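Long-range contact in beta-2-microglobulin (Ctenopharyngodon idella, PDB 5H5Z), which forms the light chain of the MHC class I molecule, pairing with the heavy chain in a complex that presents peptides: residues M1-H13 and C81-W94. The protein carries 1 engineered substitution. Numbering follows the deposited sequence.
Sequences MKVSSPKIQVYSH and CRVKHMSDNKTIVW
Ile8 and Val10 point from strand 7-12 into the core of an immunoglobulin C1-set beta sandwich and meet Val83, Ile92 and Cys81 of the hairpin 81-94 in the facing sheet. Because the two belong to opposite sheets, side chains carry most of the contact, with two waters bridging it.

The apolar contacts come first. Ile8 and Val83 meet end-on, CD1 of Ile8 lying 3.7 Å from CB of Val83, while the CG2 branch of Ile8 rests 3.7 Å from CG1 of Ile92. In Val10 the two methyls divide the work. CG2 sits 3.6 Å from CB of Cys81, whose SG closes the disulfide with Cys26; CG1, turned anti to the backbone N (chi1 -170°), faces CB of Trp94. Toward the hairpin turn, the Pro6 ring lies against Val83 and His85, and Val3 meets Met86.

The indole of Trp94 approaches edge-on, with CD1 3.6 Å from CA of Tyr11, and Phe71 packs against it edge-to-face. Water 2 accepts from both NE1 of Trp94 and the backbone N of Ser12, tying the end of one sheet to the other. Cutting this tryptophan back to an alanine is likely to leave water 2 with one donor fewer, Tyr11 CA without the indole edge and Phe71 without its aromatic mate.

Near the turn, a second water joins the loop before strand 7-12 to the hairpin. His85, its CG anti to the backbone N (chi1 -174°), extends past Pro6 until NE2 bonds to Pro33 O; its other nitrogen, ND1, meets water 1 in the ring plane at 2.7 Å. That water also bonds to OG of Ser5 and donates to OD2 of Asp88 at 2.6 Å.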
loop_
_atom_site.group_PDB
_atom_site.type_symbol
_atom_site.label_atom_id
_atom_site.label_comp_id
_atom_site.label_asym_id
_atom_site.label_seq_id
_atom_site.Cartn_x
_atom_site.Cartn_y
_atom_site.Cartn_z
ATOM N N MET B 1 3.843 15.094 -18.364
ATOM C CA MET B 1 4.521 14.323 -17.285
ATOM C C MET B 1 4.944 15.246 -16.142
ATOM O O MET B 1 5.514 16.307 -16.380
ATOM C CB MET B 1 5.732 13.575 -17.856
ATOM C CG MET B 1 6.455 12.672 -16.869
ATOM S SD MET B 1 7.687 13.543 -15.880
ATOM C CE MET B 1 8.241 12.215 -14.814
ATOM N N LYS B 2 4.662 14.829 -14.910
ATOM C CA LYS B 2 5.086 15.561 -13.719
ATOM C C LYS B 2 5.637 14.576 -12.686
ATOM O O LYS B 2 5.108 13.471 -12.528
ATOM C CB LYS B 2 3.911 16.353 -13.134
ATOM C CG LYS B 2 4.283 17.303 -12.005
ATOM C CD LYS B 2 3.071 18.033 -11.441
ATOM C CE LYS B 2 2.534 19.068 -12.418
ATOM N NZ LYS B 2 1.738 20.121 -11.729
ATOM N N VAL B 3 6.706 14.975 -12.002
ATOM C CA VAL B 3 7.272 14.170 -10.924
ATOM C C VAL B 3 6.459 14.372 -9.646
ATOM O O VAL B 3 6.067 15.495 -9.324
ATOM C CB VAL B 3 8.757 14.519 -10.657
ATOM C CG1 VAL B 3 9.313 13.696 -9.501
ATOM C CG2 VAL B 3 9.596 14.293 -11.904
ATOM N N SER B 4 6.189 13.274 -8.945
ATOM C CA SER B 4 5.663 13.318 -7.586
ATOM C C SER B 4 6.739 12.759 -6.673
ATOM O O SER B 4 7.067 11.575 -6.751
ATOM C CB SER B 4 4.379 12.491 -7.458
ATOM O OG SER B 4 3.295 13.121 -8.115
ATOM N N SER B 5 7.304 13.617 -5.829
ATOM C CA SER B 5 8.375 13.214 -4.921
ATOM C C SER B 5 7.821 12.435 -3.734
ATOM O O SER B 5 6.755 12.768 -3.224
ATOM C CB SER B 5 9.168 14.434 -4.452
ATOM O OG SER B 5 9.854 15.013 -5.549
ATOM N N PRO B 6 8.547 11.392 -3.294
ATOM C CA PRO B 6 8.024 10.479 -2.275
ATOM C C PRO B 6 7.805 11.092 -0.895
ATOM O O PRO B 6 8.600 11.934 -0.441
ATOM C CB PRO B 6 9.101 9.388 -2.194
ATOM C CG PRO B 6 10.347 10.039 -2.696
ATOM C CD PRO B 6 9.878 10.970 -3.773
ATOM N N LYS B 7 6.717 10.677 -0.253
ATOM C CA LYS B 7 6.575 10.830 1.189
ATOM C C LYS B 7 7.375 9.683 1.796
ATOM O O LYS B 7 7.294 8.545 1.320
ATOM C CB LYS B 7 5.109 10.751 1.620
ATOM C CG LYS B 7 4.875 11.099 3.086
ATOM C CD LYS B 7 3.514 10.635 3.582
ATOM C CE LYS B 7 2.397 11.601 3.224
ATOM N NZ LYS B 7 1.069 10.942 3.397
ATOM N N ILE B 8 8.166 9.994 2.817
ATOM C CA ILE B 8 9.068 9.023 3.436
ATOM C C ILE B 8 8.833 8.994 4.934
ATOM O O ILE B 8 9.018 10.004 5.624
ATOM C CB ILE B 8 10.552 9.369 3.176
ATOM C CG1 ILE B 8 10.809 9.559 1.677
ATOM C CG2 ILE B 8 11.459 8.289 3.760
ATOM C CD1 ILE B 8 12.121 10.241 1.354
ATOM N N GLN B 9 8.427 7.836 5.434
ATOM C CA GLN B 9 8.112 7.680 6.844
ATOM C C GLN B 9 8.875 6.498 7.408
ATOM O O GLN B 9 8.799 5.378 6.880
ATOM C CB GLN B 9 6.603 7.531 7.054
ATOM C CG GLN B 9 5.819 8.778 6.666
ATOM C CD GLN B 9 4.320 8.586 6.736
ATOM O OE1 GLN B 9 3.668 9.028 7.684
ATOM N NE2 GLN B 9 3.764 7.928 5.735
ATOM N N VAL B 10 9.612 6.767 8.484
ATOM C CA VAL B 10 10.511 5.792 9.099
ATOM C C VAL B 10 10.061 5.551 10.533
ATOM O O VAL B 10 9.929 6.495 11.320
ATOM C CB VAL B 10 11.984 6.274 9.068
ATOM C CG1 VAL B 10 12.933 5.152 9.476
ATOM C CG2 VAL B 10 12.345 6.783 7.685
ATOM N N TYR B 11 9.808 4.286 10.853
ATOM C CA TYR B 11 9.241 3.901 12.142
ATOM C C TYR B 11 9.565 2.446 12.445
ATOM O O TYR B 11 10.081 1.719 11.596
ATOM C CB TYR B 11 7.719 4.132 12.157
ATOM C CG TYR B 11 6.972 3.531 10.979
ATOM C CD1 TYR B 11 6.924 4.187 9.749
ATOM C CD2 TYR B 11 6.297 2.312 11.104
ATOM C CE1 TYR B 11 6.242 3.642 8.670
ATOM C CE2 TYR B 11 5.602 1.759 10.033
ATOM C CZ TYR B 11 5.581 2.428 8.818
ATOM O OH TYR B 11 4.906 1.905 7.742
ATOM N N SER B 12 9.265 2.027 13.664
ATOM C CA SER B 12 9.447 0.636 14.059
ATOM C C SER B 12 8.093 -0.037 14.265
ATOM O O SER B 12 7.101 0.630 14.582
ATOM C CB SER B 12 10.296 0.560 15.325
ATOM O OG SER B 12 9.809 1.481 16.285
ATOM N N HIS B 13 8.054 -1.354 14.064
ATOM C CA HIS B 13 6.842 -2.148 14.286
ATOM C C HIS B 13 6.325 -1.962 15.714
ATOM O O HIS B 13 5.162 -1.609 15.914
ATOM C CB HIS B 13 7.114 -3.631 13.984
ATOM C CG HIS B 13 5.907 -4.513 14.096
ATOM N ND1 HIS B 13 5.440 -5.272 13.041
ATOM C CD2 HIS B 13 5.076 -4.766 15.135
ATOM C CE1 HIS B 13 4.375 -5.953 13.428
ATOM N NE2 HIS B 13 4.135 -5.665 14.694
ATOM N N CYS B 81 16.669 5.927 6.730
ATOM C CA CYS B 81 16.234 5.422 5.441
ATOM C C CYS B 81 16.651 6.437 4.388
ATOM O O CYS B 81 16.304 7.621 4.486
ATOM C CB CYS B 81 14.716 5.212 5.436
ATOM S SG CYS B 81 14.014 4.653 3.867
ATOM N N ARG B 82 17.424 5.971 3.408
ATOM C CA ARG B 82 17.884 6.813 2.311
ATOM C C ARG B 82 17.133 6.479 1.035
ATOM O O ARG B 82 17.150 5.337 0.563
ATOM C CB ARG B 82 19.394 6.680 2.095
ATOM C CG ARG B 82 19.926 7.500 0.923
ATOM C CD ARG B 82 21.436 7.648 0.970
ATOM N NE ARG B 82 22.125 6.364 0.878
ATOM C CZ ARG B 82 23.267 6.073 1.499
ATOM N NH1 ARG B 82 23.861 6.968 2.283
ATOM N NH2 ARG B 82 23.814 4.874 1.346
ATOM N N VAL B 83 16.465 7.489 0.490
ATOM C CA VAL B 83 15.641 7.323 -0.700
ATOM C C VAL B 83 16.178 8.175 -1.851
ATOM O O VAL B 83 16.423 9.376 -1.689
ATOM C CB VAL B 83 14.166 7.679 -0.411
ATOM C CG1 VAL B 83 13.302 7.479 -1.647
ATOM C CG2 VAL B 83 13.624 6.855 0.753
ATOM N N LYS B 84 16.371 7.538 -3.005
ATOM C CA LYS B 84 16.829 8.218 -4.211
ATOM C C LYS B 84 15.797 8.092 -5.331
ATOM O O LYS B 84 15.602 7.012 -5.900
ATOM C CB LYS B 84 18.200 7.686 -4.652
ATOM C CG LYS B 84 19.293 7.888 -3.612
ATOM C CD LYS B 84 20.625 7.308 -4.052
ATOM C CE LYS B 84 21.644 7.408 -2.926
ATOM N NZ LYS B 84 23.003 6.992 -3.370
ATOM N N HIS B 85 15.134 9.209 -5.625
ATOM C CA HIS B 85 14.098 9.277 -6.653
ATOM C C HIS B 85 14.476 10.363 -7.649
ATOM O O HIS B 85 14.806 11.484 -7.249
ATOM C CB HIS B 85 12.745 9.588 -6.012
ATOM C CG HIS B 85 11.587 9.532 -6.959
ATOM N ND1 HIS B 85 10.777 10.618 -7.209
ATOM C CD2 HIS B 85 11.091 8.515 -7.705
ATOM C CE1 HIS B 85 9.836 10.277 -8.070
ATOM N NE2 HIS B 85 10.005 9.005 -8.387
ATOM N N MET B 86 14.421 10.031 -8.939
ATOM C CA MET B 86 14.957 10.893 -9.995
ATOM C C MET B 86 16.408 11.238 -9.644
ATOM O O MET B 86 17.241 10.337 -9.535
ATOM C CB MET B 86 14.098 12.155 -10.182
ATOM C CG MET B 86 12.620 11.889 -10.420
ATOM S SD MET B 86 12.312 11.014 -11.967
ATOM C CE MET B 86 12.640 12.294 -13.180
ATOM N N SER B 87 16.696 12.522 -9.435
ATOM C CA SER B 87 18.034 12.958 -9.028
ATOM C C SER B 87 18.082 13.456 -7.577
ATOM O O SER B 87 19.081 14.037 -7.141
ATOM C CB SER B 87 18.560 14.029 -9.987
ATOM O OG SER B 87 18.632 13.520 -11.305
ATOM N N ASP B 88 17.001 13.215 -6.836
ATOM C CA ASP B 88 16.915 13.595 -5.432
ATOM C C ASP B 88 17.546 12.536 -4.533
ATOM O O ASP B 88 17.568 11.359 -4.870
ATOM C CB ASP B 88 15.459 13.840 -5.021
ATOM C CG ASP B 88 14.779 14.908 -5.866
ATOM O OD1 ASP B 88 15.457 15.853 -6.306
ATOM O OD2 ASP B 88 13.558 14.805 -6.092
ATOM N N ASN B 89 18.061 12.962 -3.386
ATOM C CA ASN B 89 18.694 12.048 -2.442
ATOM C C ASN B 89 18.337 12.475 -1.029
ATOM O O ASN B 89 18.900 13.427 -0.513
ATOM C CB ASN B 89 20.218 12.038 -2.659
ATOM C CG ASN B 89 20.960 11.120 -1.692
ATOM O OD1 ASN B 89 20.361 10.423 -0.874
ATOM N ND2 ASN B 89 22.285 11.121 -1.791
ATOM N N LYS B 90 17.387 11.776 -0.413
ATOM C CA LYS B 90 16.937 12.138 0.930
ATOM C C LYS B 90 17.267 11.054 1.949
ATOM O O LYS B 90 17.214 9.866 1.637
ATOM C CB LYS B 90 15.436 12.443 0.941
ATOM C CG LYS B 90 15.001 13.469 -0.096
ATOM C CD LYS B 90 13.819 14.293 0.391
ATOM C CE LYS B 90 13.284 15.218 -0.695
ATOM N NZ LYS B 90 14.320 16.072 -1.347
ATOM N N THR B 91 17.622 11.478 3.157
ATOM C CA THR B 91 17.864 10.556 4.263
ATOM C C THR B 91 17.029 10.988 5.458
ATOM O O THR B 91 17.138 12.122 5.916
ATOM C CB THR B 91 19.359 10.502 4.640
ATOM O OG1 THR B 91 20.109 10.018 3.524
ATOM C CG2 THR B 91 19.599 9.578 5.838
ATOM N N ILE B 92 16.189 10.080 5.946
ATOM C CA ILE B 92 15.340 10.354 7.104
ATOM C C ILE B 92 15.785 9.473 8.270
ATOM O O ILE B 92 15.790 8.248 8.159
ATOM C CB ILE B 92 13.843 10.129 6.770
ATOM C CG1 ILE B 92 13.436 10.896 5.501
ATOM C CG2 ILE B 92 12.943 10.495 7.947
ATOM C CD1 ILE B 92 13.487 12.408 5.613
ATOM N N VAL B 93 16.173 10.110 9.373
ATOM C CA VAL B 93 16.614 9.410 10.579
ATOM C C VAL B 93 15.404 8.896 11.360
ATOM O O VAL B 93 14.416 9.612 11.537
ATOM C CB VAL B 93 17.483 10.331 11.473
ATOM C CG1 VAL B 93 17.804 9.674 12.814
ATOM C CG2 VAL B 93 18.768 10.716 10.752
ATOM N N TRP B 94 15.489 7.652 11.820
ATOM C CA TRP B 94 14.451 7.051 12.654
ATOM C C TRP B 94 14.358 7.712 14.030
ATOM O O TRP B 94 15.350 7.814 14.743
ATOM C CB TRP B 94 14.711 5.559 12.818
ATOM C CG TRP B 94 13.782 4.899 13.776
ATOM C CD1 TRP B 94 12.433 4.749 13.640
ATOM C CD2 TRP B 94 14.133 4.292 15.022
ATOM N NE1 TRP B 94 11.917 4.088 14.729
ATOM C CE2 TRP B 94 12.939 3.791 15.592
ATOM C CE3 TRP B 94 15.339 4.121 15.715
ATOM C CZ2 TRP B 94 12.915 3.131 16.825
ATOM C CZ3 TRP B 94 15.316 3.465 16.941
ATOM C CH2 TRP B 94 14.111 2.975 17.480
HETATM O O HOH W 1 11.687 13.007 -6.298
HETATM O O HOH W 2 9.191 4.171 15.777
#